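StAR-related lipid transfer protein 5 (Homo sapiens, PDB 2R55) probably binds cholesterol or other sterols and may carry these or other lipids within the cell. Local coordinates at residues 33-38 against 191-196; 37-42 against 70-75; 92-97 against 216-221; 114-119 against 153-158. All blocks are in the same frame, centred on the assembly; numbering follows the deposited sequence.

Interaction 1 (33-38 against 191-196); sequences EKMLQY and VTFFHT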
# COMPACT_ATOMS: atom_id res chain seq x y z
N GLU A 33 11.71 8.56 0.97
CA GLU A 33 13.02 8.44 0.30
C GLU A 33 13.27 7.02 -0.23
O GLU A 33 13.66 6.86 -1.39
CB GLU A 33 14.17 8.92 1.19
CG GLU A 33 14.46 10.42 1.04
CD GLU A 33 15.01 11.08 2.32
OE1 GLU A 33 15.63 10.37 3.17
OE2 GLU A 33 14.81 12.31 2.46
N LYS A 34 12.98 6.01 0.60
CA LYS A 34 13.10 4.61 0.19
C LYS A 34 12.12 4.26 -0.92
O LYS A 34 12.45 3.57 -1.88
CB LYS A 34 12.91 3.68 1.38
CG LYS A 34 14.18 3.52 2.21
CD LYS A 34 13.84 2.94 3.55
CE LYS A 34 15.07 2.79 4.41
NZ LYS A 34 14.64 2.08 5.64
N MET A 35 10.91 4.75 -0.77
CA MET A 35 9.90 4.56 -1.76
C MET A 35 10.34 5.14 -3.10
O MET A 35 10.24 4.49 -4.13
CB MET A 35 8.60 5.16 -1.26
CG MET A 35 7.85 4.22 -0.36
SD MET A 35 7.00 2.95 -1.31
CE MET A 35 5.72 3.92 -2.09
N LEU A 36 10.89 6.34 -3.06
CA LEU A 36 11.42 6.95 -4.27
C LEU A 36 12.48 6.06 -4.94
O LEU A 36 12.47 5.90 -6.17
CB LEU A 36 11.95 8.36 -3.99
CG LEU A 36 12.14 9.27 -5.22
CD1 LEU A 36 10.84 9.35 -6.06
CD2 LEU A 36 12.67 10.68 -4.85
N GLN A 37 13.35 5.46 -4.14
CA GLN A 37 14.38 4.59 -4.67
C GLN A 37 13.78 3.29 -5.24
O GLN A 37 14.21 2.84 -6.31
CB GLN A 37 15.51 4.35 -3.65
CG GLN A 37 16.96 4.59 -4.22
CD GLN A 37 17.13 5.96 -4.93
OE1 GLN A 37 16.42 6.94 -4.64
NE2 GLN A 37 18.08 6.02 -5.87
N TYR A 38 12.75 2.75 -4.59
CA TYR A 38 12.02 1.59 -5.12
C TYR A 38 11.38 1.90 -6.48
O TYR A 38 11.18 1.00 -7.29
CB TYR A 38 10.87 1.13 -4.21
CG TYR A 38 11.17 0.71 -2.79
CD1 TYR A 38 12.42 0.27 -2.39
CD2 TYR A 38 10.15 0.71 -1.84
CE1 TYR A 38 12.66 -0.11 -1.08
CE2 TYR A 38 10.38 0.33 -0.55
CZ TYR A 38 11.64 -0.08 -0.17
OH TYR A 38 11.86 -0.46 1.12
N VAL A 191 1.85 3.13 -9.69
CA VAL A 191 2.86 2.18 -9.26
C VAL A 191 2.76 2.02 -7.74
O VAL A 191 2.82 3.01 -7.00
CB VAL A 191 4.28 2.62 -9.66
CG1 VAL A 191 5.29 1.48 -9.46
CG2 VAL A 191 4.29 3.08 -11.10
N THR A 192 2.57 0.78 -7.30
CA THR A 192 2.31 0.51 -5.90
C THR A 192 3.28 -0.53 -5.38
O THR A 192 3.64 -1.47 -6.10
CB THR A 192 0.90 -0.04 -5.64
OG1 THR A 192 0.80 -1.35 -6.21
CG2 THR A 192 -0.19 0.85 -6.22
N PHE A 193 3.68 -0.37 -4.11
CA PHE A 193 4.54 -1.32 -3.46
C PHE A 193 3.87 -1.89 -2.23
O PHE A 193 3.44 -1.14 -1.35
CB PHE A 193 5.87 -0.66 -3.09
CG PHE A 193 6.61 -0.16 -4.26
CD1 PHE A 193 7.40 -1.01 -5.01
CD2 PHE A 193 6.48 1.16 -4.66
CE1 PHE A 193 8.07 -0.54 -6.11
CE2 PHE A 193 7.15 1.63 -5.77
CZ PHE A 193 7.95 0.78 -6.50
N PHE A 194 3.79 -3.21 -2.18
CA PHE A 194 3.35 -3.95 -1.01
C PHE A 194 4.59 -4.50 -0.34
O PHE A 194 5.42 -5.13 -0.99
CB PHE A 194 2.43 -5.09 -1.44
CG PHE A 194 1.05 -4.66 -1.78
CD1 PHE A 194 0.71 -3.30 -1.77
CD2 PHE A 194 0.10 -5.58 -2.16
CE1 PHE A 194 -0.58 -2.90 -2.09
CE2 PHE A 194 -1.19 -5.17 -2.48
CZ PHE A 194 -1.53 -3.83 -2.45
N HIS A 195 4.73 -4.23 0.95
CA HIS A 195 5.97 -4.55 1.65
C HIS A 195 5.59 -5.08 2.99
O HIS A 195 5.96 -4.54 4.03
CB HIS A 195 6.77 -3.27 1.85
CG HIS A 195 8.25 -3.49 1.94
ND1 HIS A 195 9.15 -2.47 1.78
CD2 HIS A 195 8.98 -4.61 2.14
CE1 HIS A 195 10.37 -2.95 1.91
NE2 HIS A 195 10.30 -4.24 2.12
N THR A 196 4.83 -6.16 2.96
CA THR A 196 4.03 -6.53 4.12
C THR A 196 4.64 -7.69 4.84
O THR A 196 5.06 -8.66 4.22
CB THR A 196 2.66 -6.91 3.64
OG1 THR A 196 2.05 -5.75 3.09
CG2 THR A 196 1.80 -7.47 4.78
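Tyr38 meets Phe193 with the edge of its ring turned toward the Phe193 face; the ring centroids lie 5.7 Å apart and the planes stand at 56°, an edge-to-face pair. The Tyr38 CB also takes part: it sits 3.9 Å from the Phe193 ring centroid and only 18° off the normal, a CH-pi contact offset toward the rim, near CZ. Met35 comes obliquely to the same ring, its SD 3.8 Å from Phe193 CD2. The bends at chi2 and chi3 fold the thioether back, and the two side chains slide past each other in opposite directions, a Met-aromatic contact. Farther along, the tyrosine and His195 cross at about a right angle, and Tyr38 OH lies in the imidazole plane at its edge, 3.0 Å from His195 CE1. The histidine itself is anchored by Pro173 O and Ser61 OG. With an alanine in place of Phe193, a gap would probably open under Tyr38 CB and the Met-aromatic contact with this ring would be lost. This buried aromatic cluster joins helix 21-40 to strand 188-197, whose Thr192 and Phe194 turn instead to helix 204-227: the sheet lies between the two helices, as in the helix-grip fold of START domains.

Interaction 2 (37-42 against 70-75); sequences QYRRDT and RGEGIV
The guanidinium groups of Arg39 and Arg70 stand with their planes 77° apart and approach obliquely, with Arg39 NH1 3.7 Å from Arg70 NH2. At the Arg70 edge, in its plane, lie water 1 on one hand and the Glu72 carboxylate carbon on the other. Glu72 forms a salt bridge within its own strand: Arg70 NH1 donates to Glu72 OE1 at 2.7 Å with a fairly straight angle of 161°, reaching the oxygen from above the carboxylate plane, and NH2 adds a weak bond to the same oxygen. The extended Arg70 chain, its CG anti to the backbone N (chi1 175°), carries the group out from the strand to this position. Arg39 NH2 is 4.4 Å from Glu72 OE2, but well off the guanidinium plane, an attraction of charges alone. The approach of two like charges is probably eased by this carboxylate and by Glu179, which forms a salt bridge with Arg39 NE. Water 1 accepts from Arg70 NE at 2.7 Å and is hydrogen-bonded to Tyr38 O at 2.6 Å, with Asp41 O a longer carbonyl partner. A leucine at Arg70 would probably leave Glu72 OE1 without its cationic mate and deprive the water of its donor. Thus one water links helix 21-40 to Arg70 beside an intrastrand salt bridge, where the N-terminal helix lies against the sheet of the START helix-grip fold.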
# COMPACT_ATOMS: atom_id res chain seq x y z
N GLN A 37 13.35 5.46 -4.14
CA GLN A 37 14.38 4.59 -4.67
C GLN A 37 13.78 3.29 -5.24
O GLN A 37 14.21 2.84 -6.31
CB GLN A 37 15.51 4.35 -3.65
CG GLN A 37 16.96 4.59 -4.22
CD GLN A 37 17.13 5.96 -4.93
OE1 GLN A 37 16.42 6.94 -4.64
NE2 GLN A 37 18.08 6.02 -5.87
N TYR A 38 12.75 2.75 -4.59
CA TYR A 38 12.02 1.59 -5.12
C TYR A 38 11.38 1.90 -6.48
O TYR A 38 11.18 1.00 -7.29
CB TYR A 38 10.87 1.13 -4.21
CG TYR A 38 11.17 0.71 -2.79
CD1 TYR A 38 12.42 0.27 -2.39
CD2 TYR A 38 10.15 0.71 -1.84
CE1 TYR A 38 12.66 -0.11 -1.08
CE2 TYR A 38 10.38 0.33 -0.55
CZ TYR A 38 11.64 -0.08 -0.17
OH TYR A 38 11.86 -0.46 1.12
N ARG A 39 11.01 3.15 -6.72
CA ARG A 39 10.30 3.50 -7.93
C ARG A 39 11.27 3.59 -9.09
O ARG A 39 10.95 3.23 -10.24
CB ARG A 39 9.54 4.82 -7.74
CG ARG A 39 8.88 5.39 -8.99
CD ARG A 39 7.97 4.40 -9.66
NE ARG A 39 7.36 4.92 -10.88
CZ ARG A 39 7.85 4.76 -12.10
NH1 ARG A 39 8.97 4.06 -12.30
NH2 ARG A 39 7.20 5.28 -13.13
N ARG A 40 12.48 4.05 -8.80
CA ARG A 40 13.48 4.27 -9.82
C ARG A 40 14.24 2.99 -10.12
O ARG A 40 14.55 2.73 -11.27
CB ARG A 40 14.42 5.38 -9.41
CG ARG A 40 13.71 6.71 -9.25
CD ARG A 40 14.53 7.71 -8.42
NE ARG A 40 14.00 9.05 -8.68
CZ ARG A 40 14.40 10.17 -8.10
NH1 ARG A 40 13.84 11.33 -8.45
NH2 ARG A 40 15.36 10.16 -7.18
N ASP A 41 14.51 2.19 -9.10
CA ASP A 41 15.36 1.02 -9.29
C ASP A 41 14.79 0.10 -10.36
O ASP A 41 13.58 -0.15 -10.40
CB ASP A 41 15.52 0.22 -7.99
CG ASP A 41 16.36 0.91 -6.94
OD1 ASP A 41 17.22 1.78 -7.28
OD2 ASP A 41 16.20 0.56 -5.75
N THR A 42 15.66 -0.43 -11.21
CA THR A 42 15.22 -1.43 -12.17
C THR A 42 15.87 -2.80 -11.88
O THR A 42 15.57 -3.80 -12.54
CB THR A 42 15.45 -0.97 -13.62
OG1 THR A 42 16.83 -0.66 -13.82
CG2 THR A 42 14.59 0.27 -13.94
N ARG A 70 5.95 -5.05 -6.39
CA ARG A 70 5.82 -3.86 -7.20
C ARG A 70 4.74 -4.07 -8.25
O ARG A 70 4.83 -4.98 -9.09
CB ARG A 70 7.16 -3.56 -7.87
CG ARG A 70 7.17 -2.39 -8.87
CD ARG A 70 8.25 -2.61 -9.90
NE ARG A 70 8.72 -1.37 -10.50
CZ ARG A 70 8.11 -0.74 -11.50
NH1 ARG A 70 6.97 -1.21 -12.01
NH2 ARG A 70 8.62 0.39 -11.98
N GLY A 71 3.71 -3.23 -8.18
CA GLY A 71 2.64 -3.23 -9.16
C GLY A 71 2.75 -2.02 -10.07
O GLY A 71 3.01 -0.90 -9.60
N GLU A 72 2.57 -2.23 -11.36
CA GLU A 72 2.53 -1.13 -12.31
C GLU A 72 1.36 -1.31 -13.28
O GLU A 72 1.08 -2.42 -13.76
CB GLU A 72 3.88 -0.98 -13.04
CG GLU A 72 3.86 -0.03 -14.24
CD GLU A 72 5.20 0.70 -14.47
OE1 GLU A 72 6.28 0.10 -14.21
OE2 GLU A 72 5.15 1.87 -14.90
N GLY A 73 0.68 -0.20 -13.55
CA GLY A 73 -0.55 -0.25 -14.32
C GLY A 73 -1.20 1.10 -14.53
O GLY A 73 -1.41 1.86 -13.56
N ILE A 74 -1.53 1.38 -15.80
CA ILE A 74 -2.28 2.57 -16.18
C ILE A 74 -3.72 2.44 -15.71
O ILE A 74 -4.44 1.51 -16.10
CB ILE A 74 -2.22 2.83 -17.71
CG1 ILE A 74 -0.79 3.16 -18.15
CG2 ILE A 74 -3.13 4.00 -18.08
CD1 ILE A 74 -0.45 2.76 -19.57
N VAL A 75 -4.13 3.36 -14.84
CA VAL A 75 -5.54 3.45 -14.45
C VAL A 75 -6.26 4.52 -15.28
O VAL A 75 -5.76 5.65 -15.44
CB VAL A 75 -5.74 3.65 -12.91
CG1 VAL A 75 -4.76 4.65 -12.34
CG2 VAL A 75 -7.16 4.04 -12.59
O HOH W 1 10.54 0.56 -9.80

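Interaction 3 (92-97 against 216-221); sequences GLRVKW and TRFYAN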
# COMPACT_ATOMS: atom_id res chain seq x y z
N GLY A 92 -11.95 8.48 3.98
CA GLY A 92 -12.20 8.45 2.53
C GLY A 92 -12.76 7.12 2.04
O GLY A 92 -13.80 6.64 2.55
N LEU A 93 -12.04 6.51 1.09
CA LEU A 93 -12.64 5.52 0.17
C LEU A 93 -12.21 4.05 0.27
O LEU A 93 -13.00 3.16 -0.04
CB LEU A 93 -12.48 6.01 -1.28
CG LEU A 93 -13.09 7.38 -1.67
CD1 LEU A 93 -13.06 7.56 -3.17
CD2 LEU A 93 -14.52 7.57 -1.14
N ARG A 94 -10.98 3.79 0.71
CA ARG A 94 -10.37 2.46 0.58
C ARG A 94 -11.17 1.27 1.18
O ARG A 94 -11.16 0.16 0.63
CB ARG A 94 -8.91 2.49 1.07
CG ARG A 94 -8.04 1.41 0.46
CD ARG A 94 -6.71 1.97 0.02
NE ARG A 94 -5.57 1.46 0.78
CZ ARG A 94 -4.89 0.35 0.47
NH1 ARG A 94 -5.25 -0.39 -0.57
NH2 ARG A 94 -3.85 -0.03 1.22
N VAL A 95 -11.88 1.52 2.29
CA VAL A 95 -12.72 0.52 2.96
C VAL A 95 -13.69 -0.16 2.00
O VAL A 95 -13.93 -1.36 2.08
CB VAL A 95 -13.53 1.15 4.13
CG1 VAL A 95 -14.58 0.17 4.72
CG2 VAL A 95 -12.59 1.64 5.23
N LYS A 96 -14.25 0.63 1.09
CA LYS A 96 -15.24 0.17 0.14
C LYS A 96 -14.68 -0.86 -0.85
O LYS A 96 -14.97 -2.05 -0.74
CB LYS A 96 -15.81 1.38 -0.61
CG LYS A 96 -16.95 1.08 -1.54
CD LYS A 96 -18.07 0.45 -0.77
CE LYS A 96 -19.39 0.65 -1.44
NZ LYS A 96 -20.37 -0.02 -0.58
N TRP A 97 -13.86 -0.40 -1.78
CA TRP A 97 -13.55 -1.16 -2.98
C TRP A 97 -12.45 -2.20 -2.83
O TRP A 97 -12.38 -3.13 -3.63
CB TRP A 97 -13.19 -0.20 -4.12
CG TRP A 97 -12.06 0.73 -3.79
CD1 TRP A 97 -12.16 1.99 -3.27
CD2 TRP A 97 -10.66 0.47 -3.94
NE1 TRP A 97 -10.91 2.53 -3.10
CE2 TRP A 97 -9.97 1.62 -3.51
CE3 TRP A 97 -9.92 -0.62 -4.42
CZ2 TRP A 97 -8.57 1.72 -3.52
CZ3 TRP A 97 -8.52 -0.54 -4.42
CH2 TRP A 97 -7.86 0.62 -3.98
N THR A 216 -2.69 -8.02 -8.28
CA THR A 216 -3.50 -8.03 -9.51
C THR A 216 -5.00 -7.79 -9.25
O THR A 216 -5.69 -7.17 -10.06
CB THR A 216 -3.36 -9.34 -10.28
OG1 THR A 216 -3.86 -10.42 -9.48
CG2 THR A 216 -1.90 -9.59 -10.66
N ARG A 217 -5.47 -8.28 -8.10
CA ARG A 217 -6.82 -8.04 -7.61
C ARG A 217 -7.02 -6.61 -7.12
O ARG A 217 -8.11 -6.04 -7.27
CB ARG A 217 -7.14 -9.02 -6.46
CG ARG A 217 -7.89 -10.26 -6.89
CD ARG A 217 -7.40 -11.52 -6.16
NE ARG A 217 -8.43 -12.56 -6.14
CZ ARG A 217 -8.81 -13.28 -7.20
NH1 ARG A 217 -8.23 -13.10 -8.39
NH2 ARG A 217 -9.77 -14.18 -7.07
N PHE A 218 -5.97 -6.06 -6.52
CA PHE A 218 -5.98 -4.68 -6.03
C PHE A 218 -6.27 -3.72 -7.20
O PHE A 218 -7.16 -2.86 -7.11
CB PHE A 218 -4.65 -4.39 -5.34
CG PHE A 218 -4.42 -2.94 -5.00
CD1 PHE A 218 -4.88 -2.40 -3.79
CD2 PHE A 218 -3.69 -2.11 -5.86
CE1 PHE A 218 -4.63 -1.05 -3.48
CE2 PHE A 218 -3.46 -0.77 -5.54
CZ PHE A 218 -3.93 -0.24 -4.36
N TYR A 219 -5.55 -3.91 -8.31
CA TYR A 219 -5.72 -3.06 -9.48
C TYR A 219 -7.04 -3.32 -10.17
O TYR A 219 -7.71 -2.38 -10.61
CB TYR A 219 -4.56 -3.23 -10.48
CG TYR A 219 -3.33 -2.45 -10.13
CD1 TYR A 219 -2.47 -2.87 -9.11
CD2 TYR A 219 -3.00 -1.29 -10.84
CE1 TYR A 219 -1.34 -2.15 -8.80
CE2 TYR A 219 -1.87 -0.57 -10.54
CZ TYR A 219 -1.04 -1.00 -9.52
OH TYR A 219 0.10 -0.27 -9.22
N ALA A 220 -7.41 -4.59 -10.28
CA ALA A 220 -8.73 -4.94 -10.80
C ALA A 220 -9.81 -4.15 -10.03
O ALA A 220 -10.65 -3.51 -10.65
CB ALA A 220 -8.97 -6.44 -10.72
N ASN A 221 -9.74 -4.17 -8.70
CA ASN A 221 -10.71 -3.45 -7.85
C ASN A 221 -10.65 -1.95 -8.05
O ASN A 221 -11.66 -1.31 -8.32
CB ASN A 221 -10.48 -3.76 -6.36
CG ASN A 221 -11.05 -5.09 -5.93
OD1 ASN A 221 -11.79 -5.75 -6.67
ND2 ASN A 221 -10.70 -5.50 -4.71
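The buried Trp97 and Phe218 form the close-packed part: Phe218 CE1 lies near the indole plane, 3.7 Å from Trp97 CH2, and the six-membered ring and the phenyl ring meet obliquely, planes 57° apart and centroids 5.5 Å apart. Asn221 CB closes the neighbouring part of the indole edge, in plane and 3.7 Å from Trp97 CE3. A chi1 of 56° sets CG between the backbone N and the carbonyl carbon of Trp97, a crowded position that brings the benzo edge to residues 216-221 of helix 204-227. The other side is looser. Arg94 reaches over on a chain bent at chi2 and chi3, and its guanidinium stands nearly perpendicular to the Phe218 ring, with NH1 at the ring edge. The separation modelled there is too short to be trusted, and NH1 also makes a long, weak ion pair with Asp98. Trp97 NE1 is bonded to Cys85 O, the indole also touches Leu222 and Ala225 of helix 204-227 and Val86 of helix 79-86, and Phe218 meets Phe194 of strand 188-197 edge-to-face. The short, weakly bonded helical turn at about 94-97 thus sits between helix 79-86 and the C-terminal helix, which rests on the sheet.

Interaction 4 (114-119 against 153-158); sequences LCVSRT and THVEHP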
# COMPACT_ATOMS: atom_id res chain seq x y z
N LEU A 114 0.57 14.17 7.54
CA LEU A 114 1.25 13.08 8.21
C LEU A 114 0.38 12.53 9.35
O LEU A 114 -0.09 13.30 10.21
CB LEU A 114 2.61 13.57 8.71
CG LEU A 114 3.49 12.66 9.57
CD1 LEU A 114 3.81 11.40 8.82
CD2 LEU A 114 4.76 13.37 9.98
N CYS A 115 0.17 11.22 9.37
CA CYS A 115 -0.77 10.62 10.31
C CYS A 115 -0.50 9.13 10.62
O CYS A 115 0.22 8.44 9.89
CB CYS A 115 -2.20 10.79 9.79
SG CYS A 115 -2.61 9.64 8.47
N VAL A 116 -1.10 8.65 11.70
CA VAL A 116 -0.95 7.26 12.12
C VAL A 116 -2.28 6.51 11.95
O VAL A 116 -3.32 6.94 12.46
CB VAL A 116 -0.43 7.17 13.57
CG1 VAL A 116 -0.21 5.73 13.99
CG2 VAL A 116 0.86 7.98 13.71
N SER A 117 -2.24 5.40 11.21
CA SER A 117 -3.46 4.71 10.81
C SER A 117 -3.47 3.23 11.20
O SER A 117 -2.43 2.59 11.28
CB SER A 117 -3.68 4.85 9.31
OG SER A 117 -2.78 4.03 8.59
N ARG A 118 -4.68 2.72 11.44
CA ARG A 118 -4.90 1.30 11.66
C ARG A 118 -5.68 0.77 10.47
O ARG A 118 -6.67 1.36 10.06
CB ARG A 118 -5.67 1.07 12.97
CG ARG A 118 -6.09 -0.38 13.22
CD ARG A 118 -6.68 -0.55 14.60
NE ARG A 118 -7.79 -1.50 14.59
CZ ARG A 118 -7.69 -2.78 14.92
NH1 ARG A 118 -6.53 -3.29 15.32
NH2 ARG A 118 -8.76 -3.56 14.87
N THR A 119 -5.21 -0.35 9.92
CA THR A 119 -5.84 -0.97 8.77
C THR A 119 -6.17 -2.43 9.11
O THR A 119 -5.32 -3.17 9.60
CB THR A 119 -4.90 -0.92 7.56
OG1 THR A 119 -4.52 0.45 7.32
CG2 THR A 119 -5.56 -1.49 6.31
N THR A 153 4.78 3.23 6.76
CA THR A 153 5.60 2.23 7.47
C THR A 153 4.99 1.89 8.84
O THR A 153 4.29 2.71 9.42
CB THR A 153 7.09 2.67 7.59
OG1 THR A 153 7.94 1.51 7.54
CG2 THR A 153 7.36 3.41 8.90
N HIS A 154 5.26 0.70 9.37
CA HIS A 154 4.73 0.31 10.68
C HIS A 154 5.27 1.21 11.81
O HIS A 154 6.42 1.69 11.75
CB HIS A 154 5.07 -1.13 10.99
CG HIS A 154 6.49 -1.33 11.42
ND1 HIS A 154 7.53 -1.48 10.52
CD2 HIS A 154 7.05 -1.36 12.65
CE1 HIS A 154 8.66 -1.61 11.18
NE2 HIS A 154 8.40 -1.55 12.47
N VAL A 155 4.42 1.46 12.81
CA VAL A 155 4.83 2.17 14.02
C VAL A 155 4.01 1.67 15.22
O VAL A 155 2.81 1.43 15.11
CB VAL A 155 4.78 3.73 13.87
CG1 VAL A 155 3.37 4.24 13.59
CG2 VAL A 155 5.37 4.42 15.08
N GLU A 156 4.69 1.51 16.35
CA GLU A 156 4.01 1.20 17.60
C GLU A 156 3.34 2.45 18.15
O GLU A 156 3.97 3.49 18.27
CB GLU A 156 4.99 0.62 18.62
CG GLU A 156 5.43 -0.81 18.34
CD GLU A 156 6.61 -1.25 19.22
OE1 GLU A 156 6.61 -0.96 20.45
OE2 GLU A 156 7.54 -1.90 18.69
N HIS A 157 2.07 2.33 18.49
CA HIS A 157 1.30 3.42 19.06
C HIS A 157 0.50 2.94 20.27
O HIS A 157 -0.40 2.12 20.12
CB HIS A 157 0.37 4.01 18.01
CG HIS A 157 -0.22 5.33 18.39
ND1 HIS A 157 -0.94 5.52 19.55
CD2 HIS A 157 -0.23 6.52 17.74
CE1 HIS A 157 -1.34 6.78 19.62
NE2 HIS A 157 -0.93 7.41 18.53
N PRO A 158 0.82 3.48 21.46
CA PRO A 158 0.15 3.20 22.73
C PRO A 158 -1.39 3.28 22.74
O PRO A 158 -2.00 2.81 23.69
CB PRO A 158 0.72 4.27 23.67
CG PRO A 158 2.07 4.53 23.13
CD PRO A 158 1.94 4.42 21.64
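Val116 CG1 makes every side-chain approach in this contact, touching both Val155 and His157. The apolar part is methyl against methyl: Val116 CG1 lies 3.9 Å from Val155 CG1, and the two side chains cross at about a right angle. In Val116 that methyl is anti to the backbone N (chi1 -177°), a rotation that directs it to both Val155 and His157. The aromatic part is a second approach by the same methyl, which comes obliquely to the imidazole at 3.8 Å from His157 CD2.

Polar interactions fix the histidine but do not cross between the segments. His157 NE2 is bonded to Gln108 OE1 and ND1 to the backbone N of Leu159, a pair of bonds consistent with a proton on NE2; together they limit the rotation of the ring and hold its CD2 edge beside the valine. The backbones share no hydrogen bond: the CA atoms of Val116 and Val155 are 7.9 Å apart, and just 112 Å² is buried in all. Within 114-119 the pattern is consistent with strand alternation, since Val116 points toward the other segment and Ser117 away from it.

Strand 114-120 is paired with strands 103-109 and 132-142, and strand 148-154 with the far side of 132-142. After that strand ends, the chain runs on through 155-158, passing Val116 of strand 114-120 and Ile107 of strand 103-109, on which His157 packs; Val116 also packs on Leu137 and Ile110. Near the start of each segment, Leu114 and Thr153 touch helix 21-40.

From the N terminus, helix 21-40 opens two contacts that share Gln37 and Tyr38. Interaction 2 closes first, at strand 67-75, a short loop within the longer one of interaction 1, which closes at strand 188-197, the neighbour of 67-75 in the sheet. Interaction 3 opens at 92-97, after interaction 2 closes, and ends on helix 204-227, beyond the close of interaction 1, so interactions 1 and 3 cross. Interaction 4 (114-119 with 153-158) nests inside both. Tyr219 OH lies close to Gly71 O and weakly hydrogen-bonds Thr192 OG1. Interactions 1 and 2 tie helix 21-40 to the sheet, interaction 3 the 94-97 turn to helix 204-227, and interaction 4 the 155-158 chain to strand 114-120.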